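Local coordinates for protein aldehyde dehydrogenase (Bartonella henselae, PDB 3I44) that probably catalyses the oxidation of aldehydes to carboxylic acids with NAD(P)+ as coenzyme, as other members of the aldehyde dehydrogenase family do, at residues W171-N176 with C295-G300; V178-I183 with A477-L482; V231-S236 with S257-N262; E419-A424 with A447-S452. The protein carries 1 engineered substitution. One frame throughout, in Å; residues are numbered along the deposited sequence.

Contact 1. Residues W171-N176 with C295-G300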
loop_
_atom_site.group_PDB
_atom_site.type_symbol
_atom_site.label_atom_id
_atom_site.label_comp_id
_atom_site.label_asym_id
_atom_site.label_seq_id
_atom_site.Cartn_x
_atom_site.Cartn_y
_atom_site.Cartn_z
ATOM N N TRP A 171 17.987 -2.784 14.673
ATOM C CA TRP A 171 18.893 -3.401 15.666
ATOM C C TRP A 171 18.218 -3.963 16.914
ATOM O O TRP A 171 18.874 -4.624 17.707
ATOM C CB TRP A 171 19.929 -2.343 16.126
ATOM C CG TRP A 171 19.285 -1.054 16.484
ATOM C CD1 TRP A 171 19.081 0.015 15.662
ATOM C CD2 TRP A 171 18.660 -0.722 17.727
ATOM N NE1 TRP A 171 18.423 1.008 16.333
ATOM C CE2 TRP A 171 18.151 0.583 17.604
ATOM C CE3 TRP A 171 18.523 -1.386 18.949
ATOM C CZ2 TRP A 171 17.507 1.230 18.643
ATOM C CZ3 TRP A 171 17.890 -0.759 19.969
ATOM C CH2 TRP A 171 17.383 0.543 19.821
ATOM N N ASN A 172 16.951 -3.639 17.140
ATOM C CA ASN A 172 16.320 -3.918 18.417
ATOM C C ASN A 172 15.801 -5.343 18.600
ATOM O O ASN A 172 15.837 -5.846 19.710
ATOM C CB ASN A 172 15.235 -2.887 18.759
ATOM C CG ASN A 172 14.065 -2.889 17.790
ATOM O OD1 ASN A 172 14.250 -3.018 16.584
ATOM N ND2 ASN A 172 12.859 -2.699 18.310
ATOM N N TRP A 173 15.280 -5.953 17.545
ATOM C CA TRP A 173 14.843 -7.330 17.576
ATOM C C TRP A 173 15.308 -7.946 16.240
ATOM O O TRP A 173 14.482 -8.328 15.376
ATOM C CB TRP A 173 13.319 -7.394 17.730
ATOM C CG TRP A 173 12.814 -7.204 19.125
ATOM C CD1 TRP A 173 12.268 -6.075 19.655
ATOM C CD2 TRP A 173 12.746 -8.193 20.134
ATOM N NE1 TRP A 173 11.882 -6.298 20.960
ATOM C CE2 TRP A 173 12.182 -7.595 21.277
ATOM C CE3 TRP A 173 13.114 -9.542 20.190
ATOM C CZ2 TRP A 173 11.971 -8.299 22.454
ATOM C CZ3 TRP A 173 12.911 -10.238 21.371
ATOM C CH2 TRP A 173 12.350 -9.617 22.483
ATOM N N PRO A 174 16.633 -8.013 16.049
ATOM C CA PRO A 174 17.168 -8.240 14.691
ATOM C C PRO A 174 16.671 -9.514 13.962
ATOM O O PRO A 174 16.295 -9.419 12.812
ATOM C CB PRO A 174 18.690 -8.266 14.904
ATOM C CG PRO A 174 18.911 -8.325 16.408
ATOM C CD PRO A 174 17.684 -7.742 17.043
ATOM N N MET A 175 16.680 -10.679 14.603
ATOM C CA MET A 175 16.276 -11.916 13.945
ATOM C C MET A 175 14.768 -12.000 13.821
ATOM O O MET A 175 14.282 -12.584 12.854
ATOM C CB MET A 175 16.780 -13.171 14.671
ATOM C CG MET A 175 18.103 -13.700 14.208
ATOM S SD MET A 175 18.315 -13.804 12.435
ATOM C CE MET A 175 19.218 -12.283 12.158
ATOM N N ASN A 176 14.036 -11.418 14.775
ATOM C CA ASN A 176 12.608 -11.269 14.618
ATOM C C ASN A 176 12.321 -10.573 13.256
ATOM O O ASN A 176 11.624 -11.114 12.392
ATOM C CB ASN A 176 12.052 -10.433 15.786
ATOM C CG ASN A 176 10.549 -10.330 15.780
ATOM O OD1 ASN A 176 9.958 -9.305 15.365
ATOM N ND2 ASN A 176 9.903 -11.358 16.310
ATOM N N CYS A 295 6.927 -2.975 29.909
ATOM C CA CYS A 295 7.562 -1.711 29.556
ATOM C C CYS A 295 9.102 -1.760 29.575
ATOM O O CYS A 295 9.749 -1.194 28.697
ATOM C CB CYS A 295 7.066 -0.573 30.459
ATOM S SG CYS A 295 7.520 1.102 29.834
ATOM N N PHE A 296 9.692 -2.446 30.549
ATOM C CA PHE A 296 11.144 -2.468 30.678
ATOM C C PHE A 296 11.821 -3.582 29.888
ATOM O O PHE A 296 13.051 -3.571 29.722
ATOM C CB PHE A 296 11.561 -2.579 32.150
ATOM C CG PHE A 296 11.028 -1.443 33.044
ATOM C CD1 PHE A 296 10.842 -0.149 32.544
ATOM C CD2 PHE A 296 10.719 -1.693 34.378
ATOM C CE1 PHE A 296 10.338 0.884 33.374
ATOM C CE2 PHE A 296 10.252 -0.658 35.230
ATOM C CZ PHE A 296 10.034 0.616 34.714
ATOM N N TYR A 297 11.040 -4.545 29.416
ATOM C CA TYR A 297 11.585 -5.679 28.682
ATOM C C TYR A 297 12.358 -5.185 27.465
ATOM O O TYR A 297 11.941 -4.229 26.773
ATOM C CB TYR A 297 10.444 -6.620 28.259
ATOM C CG TYR A 297 10.886 -7.961 27.733
ATOM C CD1 TYR A 297 11.549 -8.862 28.536
ATOM C CD2 TYR A 297 10.613 -8.329 26.433
ATOM C CE1 TYR A 297 11.957 -10.121 28.037
ATOM C CE2 TYR A 297 10.996 -9.545 25.926
ATOM C CZ TYR A 297 11.646 -10.456 26.728
ATOM O OH TYR A 297 12.004 -11.682 26.183
ATOM N N ASN A 298 13.469 -5.840 27.186
ATOM C CA ASN A 298 14.404 -5.388 26.129
ATOM C C ASN A 298 14.810 -3.917 26.336
ATOM O O ASN A 298 15.087 -3.187 25.371
ATOM C CB ASN A 298 13.774 -5.572 24.747
ATOM C CG ASN A 298 14.803 -5.749 23.640
ATOM O OD1 ASN A 298 15.857 -6.387 23.831
ATOM N ND2 ASN A 298 14.489 -5.219 22.463
ATOM N N SER A 299 14.844 -3.507 27.602
ATOM C CA SER A 299 15.169 -2.144 28.021
ATOM C C SER A 299 14.290 -1.110 27.324
ATOM O O SER A 299 14.715 0.025 27.077
ATOM C CB SER A 299 16.650 -1.858 27.808
ATOM O OG SER A 299 17.445 -2.902 28.386
ATOM N N GLY A 300 13.042 -1.505 27.044
ATOM C CA GLY A 300 12.069 -0.624 26.440
ATOM C C GLY A 300 12.205 -0.464 24.943
ATOM O O GLY A 300 11.507 0.385 24.335
#
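The backbones come closest at Asn172 and Asn298, whose CA atoms lie 8.1 Å apart, where the turn leading into helix 174-188 faces the loop that leaves helix 287-296. CG of Asn298 stands anti to the backbone N (chi1 -154°), which carries the amide across this gap to the main chain of Asn172. There Asn298 ND2 donates to Asn172 O at 3.1 Å, with an N-H...O angle of 160°; the acceptor lies close to the amide plane, whereas the donor stands 39° above the carbonyl plane. ND2 also gives a hydrogen bond to Gln301 O. The same nitrogen sits 3.1 Å over one face of the Trp173 indole, toward its rim. Trp173 NE1 and Asn298 ND2 are both donors and do not bond each other; NE1 is taken by Ser302 OG. At the far edge of the indole, Trp173 CH2 meets Tyr297 CE2 at 3.7 Å, the two side chains crossing nearly at right angles. Loops corresponding to both segments border the catalytic centre in aldehyde dehydrogenases, so the contact probably lies beside it. Helix 117-141 backs the contact, with Gln124 against Trp173 and Met119 and Ala123 against Tyr297, while Met113 of helix 102-113 meets Asn298.

Contact 2. Residues V178-I183 with A477-L482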
loop_
_atom_site.group_PDB
_atom_site.type_symbol
_atom_site.label_atom_id
_atom_site.label_comp_id
_atom_site.label_asym_id
_atom_site.label_seq_id
_atom_site.Cartn_x
_atom_site.Cartn_y
_atom_site.Cartn_z
ATOM N N VAL A 178 14.427 -9.753 10.642
ATOM C CA VAL A 178 14.991 -10.370 9.448
ATOM C C VAL A 178 14.158 -11.575 8.984
ATOM O O VAL A 178 13.838 -11.677 7.800
ATOM C CB VAL A 178 16.473 -10.799 9.653
ATOM C CG1 VAL A 178 16.950 -11.709 8.535
ATOM C CG2 VAL A 178 17.365 -9.553 9.789
ATOM N N THR A 179 13.783 -12.465 9.900
ATOM C CA THR A 179 12.990 -13.633 9.520
ATOM C C THR A 179 11.618 -13.252 8.985
ATOM O O THR A 179 11.166 -13.842 8.026
ATOM C CB THR A 179 12.853 -14.682 10.658
ATOM O OG1 THR A 179 12.228 -14.105 11.811
ATOM C CG2 THR A 179 14.194 -15.238 11.048
ATOM N N LEU A 180 10.989 -12.247 9.579
ATOM C CA LEU A 180 9.711 -11.722 9.082
ATOM C C LEU A 180 9.774 -11.216 7.637
ATOM O O LEU A 180 8.745 -11.167 6.986
ATOM C CB LEU A 180 9.166 -10.623 9.984
ATOM C CG LEU A 180 8.478 -11.114 11.270
ATOM C CD1 LEU A 180 8.123 -9.885 12.146
ATOM C CD2 LEU A 180 7.243 -12.063 11.046
ATOM N N LYS A 181 10.954 -10.856 7.135
ATOM C CA LYS A 181 11.055 -10.359 5.786
ATOM C C LYS A 181 11.617 -11.379 4.816
ATOM O O LYS A 181 11.073 -11.538 3.755
ATOM C CB LYS A 181 11.904 -9.088 5.753
ATOM C CG LYS A 181 11.266 -7.947 6.554
ATOM C CD LYS A 181 12.069 -6.656 6.359
ATOM C CE LYS A 181 11.666 -5.620 7.375
ATOM N NZ LYS A 181 10.256 -5.104 7.161
ATOM N N VAL A 182 12.698 -12.063 5.174
ATOM C CA VAL A 182 13.402 -12.900 4.203
ATOM C C VAL A 182 12.617 -14.184 3.886
ATOM O O VAL A 182 12.590 -14.628 2.752
ATOM C CB VAL A 182 14.802 -13.289 4.707
ATOM C CG1 VAL A 182 15.408 -14.349 3.815
ATOM C CG2 VAL A 182 15.707 -12.037 4.798
ATOM N N ILE A 183 12.020 -14.799 4.904
ATOM C CA ILE A 183 11.288 -16.053 4.720
ATOM C C ILE A 183 10.076 -15.901 3.804
ATOM O O ILE A 183 9.937 -16.684 2.900
ATOM C CB ILE A 183 10.916 -16.721 6.077
ATOM C CG1 ILE A 183 12.184 -17.000 6.888
ATOM C CG2 ILE A 183 10.077 -17.985 5.858
ATOM C CD1 ILE A 183 13.238 -17.968 6.231
ATOM N N ALA A 477 2.170 -2.080 7.341
ATOM C CA ALA A 477 2.665 -3.424 7.031
ATOM C C ALA A 477 1.890 -4.498 7.817
ATOM O O ALA A 477 1.395 -4.256 8.911
ATOM C CB ALA A 477 4.095 -3.493 7.361
ATOM N N ARG A 478 1.798 -5.679 7.242
ATOM C CA ARG A 478 1.113 -6.818 7.865
ATOM C C ARG A 478 2.057 -8.011 7.707
ATOM O O ARG A 478 2.008 -8.741 6.707
ATOM C CB ARG A 478 -0.235 -7.019 7.192
ATOM C CG ARG A 478 -1.247 -5.901 7.496
ATOM C CD ARG A 478 -1.840 -6.039 8.902
ATOM N NE ARG A 478 -2.750 -4.983 9.381
ATOM C CZ ARG A 478 -2.375 -3.780 9.837
ATOM N NH1 ARG A 478 -1.096 -3.385 9.784
ATOM N NH2 ARG A 478 -3.279 -2.963 10.333
ATOM N N GLU A 479 2.990 -8.126 8.657
ATOM C CA GLU A 479 4.046 -9.122 8.590
ATOM C C GLU A 479 3.602 -10.406 9.285
ATOM O O GLU A 479 2.807 -10.361 10.196
ATOM C CB GLU A 479 5.338 -8.573 9.195
ATOM C CG GLU A 479 5.946 -7.407 8.388
ATOM C CD GLU A 479 7.434 -7.184 8.611
ATOM O OE1 GLU A 479 8.173 -6.971 7.613
ATOM O OE2 GLU A 479 7.901 -7.285 9.761
ATOM N N GLY A 480 4.123 -11.547 8.858
ATOM C CA GLY A 480 3.856 -12.792 9.547
ATOM C C GLY A 480 2.737 -13.616 8.921
ATOM O O GLY A 480 1.759 -13.076 8.373
ATOM N N GLY A 481 2.866 -14.943 9.028
ATOM C CA GLY A 481 1.858 -15.846 8.485
ATOM C C GLY A 481 1.469 -15.552 7.036
ATOM O O GLY A 481 2.299 -15.163 6.188
ATOM N N LEU A 482 0.181 -15.702 6.756
ATOM C CA LEU A 482 -0.299 -15.564 5.380
ATOM C C LEU A 482 -0.208 -14.115 4.912
ATOM O O LEU A 482 0.073 -13.856 3.737
ATOM C CB LEU A 482 -1.752 -15.997 5.266
ATOM C CG LEU A 482 -1.980 -17.345 4.607
ATOM C CD1 LEU A 482 -3.448 -17.749 4.848
ATOM C CD2 LEU A 482 -1.645 -17.211 3.129
HETATM O O HOH W 1 6.181 -11.101 6.980
#
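Glu479 turns its CG anti to its own carbonyl carbon (chi1 -66°) and runs extended from there, carrying its carboxylate across to helix 174-188, while Lys181 stays straight until a bend at chi4 (-68°) swings NZ round to meet it. This helix links strands 156-168 and 191-195, which pair in parallel, so it is the crossover helix of a beta-alpha-beta unit in the Rossmann-like domain that binds the coenzyme in aldehyde dehydrogenases. The salt bridge closes at 2.8 Å between Lys181 NZ and Glu479 OE1. NZ comes in on the syn side of the carboxylate but 33° out of its plane, and the aliphatic part of the lysine follows it: Lys181 CG is 3.4 Å from Glu479 OE1. Ser245 OG and Thr247 OG1, both on strand 243-247, are also hydrogen-bonded to NZ, so the ammonium group is held from several directions inside the protein. The other carboxylate oxygen lies against apolar atoms: Leu180 CD1 is 3.5 Å from Glu479 OE2, and Leu180 CB is nearly as near. The second methyl of that leucine, Leu180 CD2, packs 3.8 Å from Gly480 CA, on a backbone with positive phi. Glu479 also touches Glu270 on strand 266-270. A water ties the two main chains together, accepting from Gly480 N at 2.8 Å and donating to Leu180 O at 2.6 Å.

Contact 3. Residues V231-S236 with S257-N262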
loop_
_atom_site.group_PDB
_atom_site.type_symbol
_atom_site.label_atom_id
_atom_site.label_comp_id
_atom_site.label_asym_id
_atom_site.label_seq_id
_atom_site.Cartn_x
_atom_site.Cartn_y
_atom_site.Cartn_z
ATOM N N VAL A 231 22.968 3.930 1.501
ATOM C CA VAL A 231 22.485 2.672 0.905
ATOM C C VAL A 231 20.981 2.453 1.055
ATOM O O VAL A 231 20.338 2.020 0.111
ATOM C CB VAL A 231 23.237 1.423 1.449
ATOM C CG1 VAL A 231 22.563 0.126 0.965
ATOM C CG2 VAL A 231 24.720 1.489 1.024
ATOM N N GLY A 232 20.416 2.754 2.220
ATOM C CA GLY A 232 18.972 2.567 2.446
ATOM C C GLY A 232 18.123 3.388 1.494
ATOM O O GLY A 232 17.191 2.871 0.855
ATOM N N SER A 233 18.458 4.669 1.383
ATOM C CA SER A 233 17.791 5.571 0.447
ATOM C C SER A 233 18.005 5.162 -1.005
ATOM O O SER A 233 17.083 5.256 -1.803
ATOM C CB SER A 233 18.269 7.014 0.616
ATOM O OG SER A 233 18.260 7.342 1.985
ATOM N N TYR A 234 19.217 4.729 -1.336
ATOM C CA TYR A 234 19.523 4.294 -2.690
ATOM C C TYR A 234 18.706 3.034 -3.116
ATOM O O TYR A 234 18.182 2.954 -4.238
ATOM C CB TYR A 234 21.033 4.025 -2.806
ATOM C CG TYR A 234 21.464 3.690 -4.212
ATOM C CD1 TYR A 234 21.444 4.665 -5.224
ATOM C CD2 TYR A 234 21.853 2.399 -4.546
ATOM C CE1 TYR A 234 21.847 4.347 -6.540
ATOM C CE2 TYR A 234 22.252 2.061 -5.845
ATOM C CZ TYR A 234 22.244 3.036 -6.838
ATOM O OH TYR A 234 22.647 2.700 -8.123
ATOM N N LEU A 235 18.602 2.050 -2.230
ATOM C CA LEU A 235 17.685 0.915 -2.467
ATOM C C LEU A 235 16.226 1.379 -2.667
ATOM O O LEU A 235 15.541 0.957 -3.602
ATOM C CB LEU A 235 17.756 -0.092 -1.291
ATOM C CG LEU A 235 19.074 -0.838 -1.065
ATOM C CD1 LEU A 235 18.970 -1.793 0.140
ATOM C CD2 LEU A 235 19.529 -1.621 -2.297
ATOM N N SER A 236 15.743 2.264 -1.806
ATOM C CA SER A 236 14.347 2.681 -1.896
ATOM C C SER A 236 14.036 3.432 -3.186
ATOM O O SER A 236 12.894 3.466 -3.625
ATOM C CB SER A 236 13.956 3.512 -0.686
ATOM O OG SER A 236 14.802 4.626 -0.613
ATOM N N SER A 257 9.363 6.131 1.930
ATOM C CA SER A 257 8.172 6.298 1.113
ATOM C C SER A 257 8.365 7.364 0.052
ATOM O O SER A 257 7.942 7.165 -1.080
ATOM C CB SER A 257 6.925 6.665 1.947
ATOM O OG SER A 257 6.507 5.574 2.733
ATOM N N LYS A 258 8.995 8.482 0.430
ATOM C CA LYS A 258 9.255 9.585 -0.523
ATOM C C LYS A 258 10.172 9.106 -1.652
ATOM O O LYS A 258 9.865 9.309 -2.832
ATOM C CB LYS A 258 9.852 10.820 0.194
ATOM N N ASN A 259 11.245 8.396 -1.305
ATOM C CA ASN A 259 12.214 7.939 -2.310
ATOM C C ASN A 259 11.623 6.895 -3.249
ATOM O O ASN A 259 11.963 6.864 -4.440
ATOM C CB ASN A 259 13.479 7.383 -1.634
ATOM C CG ASN A 259 14.298 8.483 -0.929
ATOM O OD1 ASN A 259 14.303 9.616 -1.373
ATOM N ND2 ASN A 259 14.955 8.147 0.168
ATOM N N ALA A 260 10.713 6.063 -2.722
ATOM C CA ALA A 260 10.123 4.960 -3.490
ATOM C C ALA A 260 9.047 5.417 -4.484
ATOM O O ALA A 260 8.727 4.703 -5.434
ATOM C CB ALA A 260 9.537 3.909 -2.519
ATOM N N SER A 261 8.467 6.591 -4.246
ATOM C CA SER A 261 7.297 7.033 -4.989
ATOM C C SER A 261 7.594 7.268 -6.471
ATOM O O SER A 261 6.745 7.016 -7.328
ATOM C CB SER A 261 6.726 8.290 -4.342
ATOM O OG SER A 261 7.691 9.321 -4.472
ATOM N N ASN A 262 8.804 7.704 -6.804
ATOM C CA ASN A 262 9.127 7.906 -8.218
ATOM C C ASN A 262 9.176 6.608 -9.071
ATOM O O ASN A 262 9.110 6.677 -10.288
ATOM C CB ASN A 262 10.439 8.664 -8.373
ATOM C CG ASN A 262 10.468 9.489 -9.634
ATOM O OD1 ASN A 262 11.064 9.089 -10.651
ATOM N ND2 ASN A 262 9.786 10.645 -9.595
#
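This is a small helix-helix contact, carried largely by Ser236 and Asn259, in which helix 228-237 packs beside helix 250-261 in the coenzyme-binding domain. The segment axes approach to 8.6 Å and diverge by 36°, running in roughly the same direction. Small residues permit this closeness: the CA atoms of Ser236 and Ala260 are 5.1 Å apart, and Ser236 O comes within 3.2 Å of Ala260 CA in a CA-H...O contact. No conventional hydrogen bond crosses the interface. The hydroxyl of Ser236 lies between its backbone N and carbonyl carbon (chi1 58°), which directs Ser236 OG back to its own helix, where it donates to Ser233 O at 2.6 Å. With its proton used there, Ser236 OG rests 3.2 Å from Asn259 CB. The asparagine amide reaches back one turn toward the start of helix 228-237, laying Asn259 ND2 3.5 Å from Ser233 CB; the hydroxyl of Ser233 is itself bonded to Gly228 O. Behind the contact Ala260 packs on Val267 of strand 266-270, and on the far flank Ser257, Lys258 and Ser261 pack against serines of the second subunit. Strand 243-247 joins the two helices, and helix 250-261 then leads into the adjacent parallel strand 266-270. Such neighbouring helices beside the parallel strands of a mixed sheet are characteristic of the Rossmann-type alpha/beta architecture of this family.

Contact 4. Residues E419-A424 with A447-S452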
loop_
_atom_site.group_PDB
_atom_site.type_symbol
_atom_site.label_atom_id
_atom_site.label_comp_id
_atom_site.label_asym_id
_atom_site.label_seq_id
_atom_site.Cartn_x
_atom_site.Cartn_y
_atom_site.Cartn_z
ATOM N N GLU A 419 -12.743 8.924 28.630
ATOM C CA GLU A 419 -11.495 9.622 28.920
ATOM C C GLU A 419 -10.302 8.698 28.623
ATOM O O GLU A 419 -9.290 9.112 28.056
ATOM C CB GLU A 419 -11.475 10.067 30.382
ATOM C CG GLU A 419 -10.721 11.352 30.642
ATOM C CD GLU A 419 -10.387 11.561 32.122
ATOM O OE1 GLU A 419 -11.178 11.110 33.003
ATOM O OE2 GLU A 419 -9.321 12.181 32.382
ATOM N N ALA A 420 -10.444 7.426 28.978
ATOM C CA ALA A 420 -9.391 6.445 28.687
ATOM C C ALA A 420 -9.165 6.285 27.175
ATOM O O ALA A 420 -8.023 6.268 26.699
ATOM C CB ALA A 420 -9.718 5.103 29.333
ATOM N N VAL A 421 -10.264 6.193 26.422
ATOM C CA VAL A 421 -10.190 6.042 24.987
ATOM C C VAL A 421 -9.576 7.299 24.348
ATOM O O VAL A 421 -8.742 7.190 23.445
ATOM C CB VAL A 421 -11.549 5.777 24.397
ATOM C CG1 VAL A 421 -11.565 6.103 22.884
ATOM C CG2 VAL A 421 -11.988 4.323 24.697
ATOM N N THR A 422 -9.976 8.477 24.824
ATOM C CA THR A 422 -9.455 9.728 24.291
ATOM C C THR A 422 -7.959 9.805 24.493
ATOM O O THR A 422 -7.225 10.081 23.566
ATOM C CB THR A 422 -10.148 10.968 24.964
ATOM O OG1 THR A 422 -11.553 10.934 24.678
ATOM C CG2 THR A 422 -9.535 12.312 24.451
ATOM N N LEU A 423 -7.517 9.575 25.719
ATOM C CA LEU A 423 -6.083 9.526 26.020
ATOM C C LEU A 423 -5.340 8.469 25.183
ATOM O O LEU A 423 -4.302 8.753 24.618
ATOM C CB LEU A 423 -5.857 9.257 27.510
ATOM C CG LEU A 423 -6.224 10.416 28.451
ATOM C CD1 LEU A 423 -6.467 9.944 29.883
ATOM C CD2 LEU A 423 -5.108 11.490 28.369
ATOM N N ALA A 424 -5.875 7.253 25.112
ATOM C CA ALA A 424 -5.218 6.185 24.334
ATOM C C ALA A 424 -5.075 6.591 22.856
ATOM O O ALA A 424 -4.056 6.291 22.210
ATOM C CB ALA A 424 -5.984 4.868 24.466
ATOM N N ALA A 447 -11.718 -2.112 23.251
ATOM C CA ALA A 447 -10.979 -2.670 22.121
ATOM C C ALA A 447 -11.502 -2.133 20.778
ATOM O O ALA A 447 -10.715 -1.883 19.864
ATOM C CB ALA A 447 -10.986 -4.211 22.130
ATOM N N ALA A 448 -12.814 -1.965 20.670
ATOM C CA ALA A 448 -13.426 -1.473 19.452
ATOM C C ALA A 448 -13.159 0.007 19.223
ATOM O O ALA A 448 -13.190 0.437 18.082
ATOM C CB ALA A 448 -14.969 -1.742 19.445
ATOM N N GLN A 449 -12.912 0.779 20.288
ATOM C CA GLN A 449 -12.713 2.207 20.152
ATOM C C GLN A 449 -11.254 2.663 20.010
ATOM O O GLN A 449 -11.030 3.757 19.540
ATOM C CB GLN A 449 -13.338 2.939 21.327
ATOM C CG GLN A 449 -14.860 2.800 21.419
ATOM C CD GLN A 449 -15.389 3.443 22.681
ATOM O OE1 GLN A 449 -15.432 4.654 22.779
ATOM N NE2 GLN A 449 -15.776 2.633 23.662
ATOM N N VAL A 450 -10.276 1.854 20.417
ATOM C CA VAL A 450 -8.873 2.291 20.362
ATOM C C VAL A 450 -8.361 2.094 18.953
ATOM O O VAL A 450 -8.706 1.109 18.264
ATOM C CB VAL A 450 -7.909 1.579 21.366
ATOM C CG1 VAL A 450 -8.260 1.933 22.809
ATOM C CG2 VAL A 450 -7.903 0.068 21.159
ATOM N N ARG A 451 -7.498 3.013 18.540
ATOM C CA ARG A 451 -7.077 3.083 17.153
ATOM C C ARG A 451 -5.691 2.529 16.993
ATOM O O ARG A 451 -4.699 3.245 17.051
ATOM C CB ARG A 451 -7.198 4.530 16.648
ATOM C CG ARG A 451 -7.054 4.663 15.141
ATOM C CD ARG A 451 -8.352 4.517 14.328
ATOM N NE ARG A 451 -8.060 5.036 12.978
ATOM C CZ ARG A 451 -7.506 4.346 11.971
ATOM N NH1 ARG A 451 -7.219 3.049 12.106
ATOM N NH2 ARG A 451 -7.239 4.965 10.804
ATOM N N SER A 452 -5.623 1.215 16.772
ATOM C CA SER A 452 -4.359 0.539 16.581
ATOM C C SER A 452 -4.531 -0.667 15.658
ATOM O O SER A 452 -5.636 -1.171 15.466
ATOM C CB SER A 452 -3.752 0.121 17.932
ATOM O OG SER A 452 -4.679 -0.580 18.757
HETATM O O HOH W 2 -3.590 4.666 19.950
#
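Val421 sets both of its methyls on the side chain of Gln449: Val421 CG1 and CG2 are each 3.9 Å from Gln449 CB, so the fork of the valine straddles that one carbon. The two side chains cross at about a right angle. Gln449 runs extended past CG, and its amide brings Gln449 OE1 to 4.0 Å from Val421 CG2, while NE2 is bonded to Arg445 O one turn back in its own helix. One turn further along helix 417-425, Ala424 CB meets Val450 CG1 at 4.1 Å; that methyl lies anti to the carbonyl carbon of the valine (chi1 -66°). Here the contact is apolar throughout, and Ala424 and Val450 both lean on Ile278 of strand 276-279. A second shell fixes the backbones: Asn425 takes the N-H of Arg451 on OD1 and gives ND2 to Gln449 O, pinning the end of helix 440-449 to the end of helix 417-425, while Arg308 holds the carbonyls of Leu423 and Ala424 and, farther out, Arg451 forms salt bridges with Asp490 and Glu242 of the second subunit. Helix 417-425 joins strands 408-414 and 432-436, and helix 440-449 leads from the latter to strand 454-457; helices packed in this way over a largely parallel sheet typify the catalytic domain of aldehyde dehydrogenases.

Contacts 1 and 2 share helix 174-188, the first at its N-terminal end and the second along its middle, with centres about 17 Å apart; they tie this helix to segments 295-300 and 477-482, both probably near the catalytic centre. The bound sodium ion is about 11 Å from the side chain of Asn172 in contact 1. Contact 3 lies in the same alpha/beta domain as the shared helix, its centre about 20 Å from that of contact 2, whereas contact 4 belongs to the other large sheet. Contacts 3 and 4, with centres about 34 Å apart, both reach the second subunit, as does contact 2 through Arg478. Nearest atoms of contacts 2 and 4 are about 6 Å apart.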